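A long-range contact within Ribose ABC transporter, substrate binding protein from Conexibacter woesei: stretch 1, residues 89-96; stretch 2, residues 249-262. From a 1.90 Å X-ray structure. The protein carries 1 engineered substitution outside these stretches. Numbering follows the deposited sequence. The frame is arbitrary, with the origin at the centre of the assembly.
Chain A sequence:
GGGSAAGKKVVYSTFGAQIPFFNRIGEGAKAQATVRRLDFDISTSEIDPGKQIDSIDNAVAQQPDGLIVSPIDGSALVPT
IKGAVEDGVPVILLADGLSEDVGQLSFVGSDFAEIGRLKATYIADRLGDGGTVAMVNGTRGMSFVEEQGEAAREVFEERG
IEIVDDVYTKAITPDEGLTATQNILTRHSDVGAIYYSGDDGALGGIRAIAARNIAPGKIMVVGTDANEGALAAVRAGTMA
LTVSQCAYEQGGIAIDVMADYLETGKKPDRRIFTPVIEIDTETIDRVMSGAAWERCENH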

# COMPACT_ATOMS: atom_id res chain seq x y z
N VAL A 89 -22.98 -4.37 -12.73
CA VAL A 89 -22.57 -4.20 -11.31
C VAL A 89 -21.58 -3.03 -11.18
O VAL A 89 -20.56 -3.03 -11.83
CB VAL A 89 -21.93 -5.47 -10.70
CG1 VAL A 89 -21.73 -5.28 -9.19
CG2 VAL A 89 -22.78 -6.70 -10.99
N PRO A 90 -21.89 -2.02 -10.40
CA PRO A 90 -20.87 -0.97 -10.18
C PRO A 90 -19.70 -1.62 -9.41
O PRO A 90 -19.96 -2.30 -8.42
CB PRO A 90 -21.54 0.01 -9.26
CG PRO A 90 -22.94 -0.48 -9.03
CD PRO A 90 -23.07 -1.87 -9.56
N VAL A 91 -18.47 -1.41 -9.89
CA VAL A 91 -17.29 -2.01 -9.28
C VAL A 91 -16.32 -0.95 -8.77
O VAL A 91 -16.00 -0.03 -9.49
CB VAL A 91 -16.53 -2.82 -10.31
CG1 VAL A 91 -15.23 -3.37 -9.75
CG2 VAL A 91 -17.42 -3.95 -10.84
N ILE A 92 -15.78 -1.12 -7.57
CA ILE A 92 -14.75 -0.23 -7.08
C ILE A 92 -13.52 -1.12 -6.88
O ILE A 92 -13.62 -2.13 -6.22
CB ILE A 92 -15.13 0.46 -5.75
CG1 ILE A 92 -16.28 1.46 -5.99
CG2 ILE A 92 -13.90 1.19 -5.15
CD1 ILE A 92 -16.80 2.07 -4.69
N LEU A 93 -12.40 -0.72 -7.43
CA LEU A 93 -11.15 -1.34 -7.12
C LEU A 93 -10.58 -0.73 -5.84
O LEU A 93 -10.68 0.50 -5.61
CB LEU A 93 -10.16 -1.16 -8.26
CG LEU A 93 -10.72 -1.72 -9.54
CD1 LEU A 93 -9.89 -1.20 -10.69
CD2 LEU A 93 -10.80 -3.25 -9.42
N LEU A 94 -9.93 -1.56 -5.03
CA LEU A 94 -9.55 -1.14 -3.69
C LEU A 94 -8.13 -1.60 -3.38
O LEU A 94 -7.84 -2.78 -3.49
CB LEU A 94 -10.58 -1.67 -2.68
CG LEU A 94 -10.32 -1.29 -1.24
CD1 LEU A 94 -10.16 0.18 -1.02
CD2 LEU A 94 -11.38 -1.78 -0.27
N ALA A 95 -7.28 -0.64 -3.00
CA ALA A 95 -5.82 -0.76 -2.66
C ALA A 95 -4.87 -0.98 -3.84
O ALA A 95 -3.74 -0.43 -3.90
CB ALA A 95 -5.58 -1.77 -1.56
N ASP A 96 -5.30 -1.82 -4.76
CA ASP A 96 -4.59 -2.13 -5.97
C ASP A 96 -5.53 -2.09 -7.17
O ASP A 96 -6.72 -2.47 -7.08
CB ASP A 96 -3.95 -3.52 -5.88
CG ASP A 96 -2.81 -3.58 -4.88
OD1 ASP A 96 -1.73 -2.96 -5.12
OD2 ASP A 96 -3.02 -4.26 -3.84
N GLU A 249 -8.73 2.93 7.04
CA GLU A 249 -9.39 4.01 6.37
C GLU A 249 -9.77 3.71 4.93
O GLU A 249 -10.81 4.19 4.45
CB GLU A 249 -8.51 5.23 6.43
CG GLU A 249 -9.25 6.53 6.23
CD GLU A 249 -8.50 7.80 6.72
OE1 GLU A 249 -7.34 7.78 7.26
OE2 GLU A 249 -9.16 8.87 6.59
N GLN A 250 -8.90 2.99 4.20
CA GLN A 250 -9.21 2.63 2.87
C GLN A 250 -10.59 1.91 2.81
O GLN A 250 -11.41 2.16 1.90
CB GLN A 250 -8.15 1.74 2.24
CG GLN A 250 -6.82 2.46 2.01
CD GLN A 250 -5.99 1.80 0.91
OE1 GLN A 250 -6.53 1.38 -0.09
NE2 GLN A 250 -4.71 1.72 1.10
N GLY A 251 -10.76 0.96 3.71
CA GLY A 251 -11.99 0.15 3.76
C GLY A 251 -13.22 0.99 4.01
O GLY A 251 -14.21 0.82 3.33
N GLY A 252 -13.10 1.96 4.91
CA GLY A 252 -14.20 2.89 5.21
C GLY A 252 -14.54 3.77 4.01
O GLY A 252 -15.69 4.00 3.69
N ILE A 253 -13.52 4.28 3.37
CA ILE A 253 -13.70 5.18 2.26
C ILE A 253 -14.36 4.44 1.10
O ILE A 253 -15.30 4.99 0.47
CB ILE A 253 -12.35 5.82 1.83
CG1 ILE A 253 -11.93 6.89 2.81
CG2 ILE A 253 -12.45 6.48 0.46
CD1 ILE A 253 -10.47 7.35 2.60
N ALA A 254 -13.91 3.25 0.78
CA ALA A 254 -14.53 2.48 -0.30
C ALA A 254 -16.02 2.25 -0.05
O ALA A 254 -16.85 2.41 -0.98
CB ALA A 254 -13.83 1.15 -0.51
N ILE A 255 -16.37 1.95 1.18
CA ILE A 255 -17.78 1.75 1.55
C ILE A 255 -18.55 3.08 1.40
O ILE A 255 -19.59 3.09 0.89
CB ILE A 255 -17.98 1.20 2.98
CG1 ILE A 255 -17.61 -0.27 3.09
CG2 ILE A 255 -19.44 1.32 3.45
CD1 ILE A 255 -18.31 -1.13 2.08
N ASP A 256 -18.01 4.16 1.92
CA ASP A 256 -18.65 5.45 1.78
C ASP A 256 -18.86 5.87 0.30
O ASP A 256 -19.87 6.36 -0.02
CB ASP A 256 -17.94 6.52 2.54
CG ASP A 256 -18.39 6.60 4.01
OD1 ASP A 256 -19.51 6.15 4.36
OD2 ASP A 256 -17.60 7.09 4.76
N VAL A 257 -17.87 5.65 -0.53
CA VAL A 257 -18.01 5.89 -1.95
C VAL A 257 -19.16 5.06 -2.55
O VAL A 257 -20.02 5.57 -3.19
CB VAL A 257 -16.68 5.65 -2.66
CG1 VAL A 257 -16.86 5.78 -4.14
CG2 VAL A 257 -15.68 6.66 -2.17
N MSE A 258 -19.15 3.79 -2.32
CA MSE A 258 -20.20 2.95 -2.81
C MSE A 258 -21.53 3.33 -2.24
O MSE A 258 -22.49 3.45 -3.00
CB MSE A 258 -19.92 1.49 -2.49
CG MSE A 258 -21.01 0.54 -2.97
SE MSE A 258 -20.97 0.43 -4.95
CE MSE A 258 -19.44 -0.72 -5.13
N ALA A 259 -21.64 3.54 -0.93
CA ALA A 259 -22.97 3.89 -0.37
C ALA A 259 -23.50 5.26 -0.88
O ALA A 259 -24.69 5.39 -1.20
CB ALA A 259 -22.98 3.82 1.13
N ASP A 260 -22.62 6.24 -1.07
CA ASP A 260 -23.06 7.51 -1.59
C ASP A 260 -23.55 7.34 -3.04
O ASP A 260 -24.54 7.98 -3.44
CB ASP A 260 -21.99 8.60 -1.59
CG ASP A 260 -21.64 9.13 -0.19
OD1 ASP A 260 -22.40 8.91 0.78
OD2 ASP A 260 -20.58 9.79 -0.07
N TYR A 261 -22.82 6.57 -3.85
CA TYR A 261 -23.28 6.30 -5.22
C TYR A 261 -24.64 5.57 -5.24
O TYR A 261 -25.55 5.95 -6.03
CB TYR A 261 -22.27 5.49 -5.98
CG TYR A 261 -22.68 5.10 -7.36
CD1 TYR A 261 -22.77 6.05 -8.32
CD2 TYR A 261 -22.93 3.76 -7.73
CE1 TYR A 261 -23.13 5.75 -9.61
CE2 TYR A 261 -23.33 3.44 -9.02
CZ TYR A 261 -23.40 4.46 -9.96
OH TYR A 261 -23.69 4.26 -11.29
N LEU A 262 -24.80 4.53 -4.43
CA LEU A 262 -26.09 3.81 -4.37
C LEU A 262 -27.25 4.71 -3.88
O LEU A 262 -28.39 4.55 -4.29
CB LEU A 262 -26.00 2.57 -3.55
CG LEU A 262 -25.09 1.47 -4.07
CD1 LEU A 262 -25.06 0.34 -3.04
CD2 LEU A 262 -25.44 0.92 -5.44
O HOH W 1 -3.33 1.27 -1.42

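Strand 91-94 packs nearly antiparallel against helix 249-262: the angle between their N-to-C directions is 167°, the axes approach to 9.7 Å, and the contact buries 455 Å², both sides summed. No direct hydrogen bond crosses it; apolar packing holds the two stretches together, with one water bridging them at the Ala95 end. Because the directions oppose, Pro90 lies by Met258 and Tyr261 late in the helix segment, while Ala95 lies by Gln250 near its start. Pro90, just before the strand, and Ile92 within it point their CA-to-CB bonds toward the helix; Val91 between them points away, and Leu93 is out of reach. On the helix, Gln250, Ala254, Val257 and Tyr261 point toward the strand, at the three- and four-residue spacing that keeps side chains on one helical face.

Ile92 gives up the most surface, 87 Å². With chi1 m and chi2 t its longer branch is extended, and the terminal CD1 reaches the helix backbone and the side chains on it: 3.7 Å from Ala254 O, 3.8 Å from Val257 CG1 and 3.9 Å from Met258 CB. Ala254 O already accepts the helical hydrogen bond from Met258 N (3.0 Å), so the methyl lies against a satisfied carbonyl. Val257, chi1 t, offers a branched side chain of which CG1 meets Ile92.

Leu94 starts sideways, yet chi1 t and chi2 p bring its end nearer the helix. Leu94 CD1 and CD2 straddle Ala254 CB, each 3.8 Å from it, and Leu94 CD1 also lies 3.7 Å from Gln250 O. Ala254 suits this closest part of the register, where Leu94 CA and Ala254 CA are 7.0 Å apart; its lone methyl fills the short gap, and it is buried.

Met258, a selenomethionine, also leaves the helix sideways. Chi1 t is followed by chi2 p and chi3 p, a folded course that carries SE to 4.4 Å from Pro90 CB and CE to 3.7 Å from Pro90 O. An unbranched, flexible chain can make such turns and fill the space beside the proline. Pro90 has a C-gamma exo pucker, and its CB also touches Tyr261 CE2 at 3.9 Å, approaching the ring obliquely. Tyr261, chi1 t, thereby adds aromatic carbon to the apolar patch, while its hydroxyl is hydrogen-bonded elsewhere in the structure.

At the other end Gln250, chi1 m and chi2 t, brings its amide up to the turn after the strand. Its OE1 is 3.4 Å from Ala95 CA and 3.6 Å from Ala95 CB, a packing contact against the alanine backbone and its methyl. Gln250 NE2 donates to water 1 at 2.9 Å, and the same water donates to Ala95 O at 3.0 Å, so the amide reaches the backbone carbonyl through solvent. Ala95 has a positive phi of 73°, and around it Asp96 N bonds to Leu94 O at 3.0 Å, closing a tight turn as the chain leaves the strand.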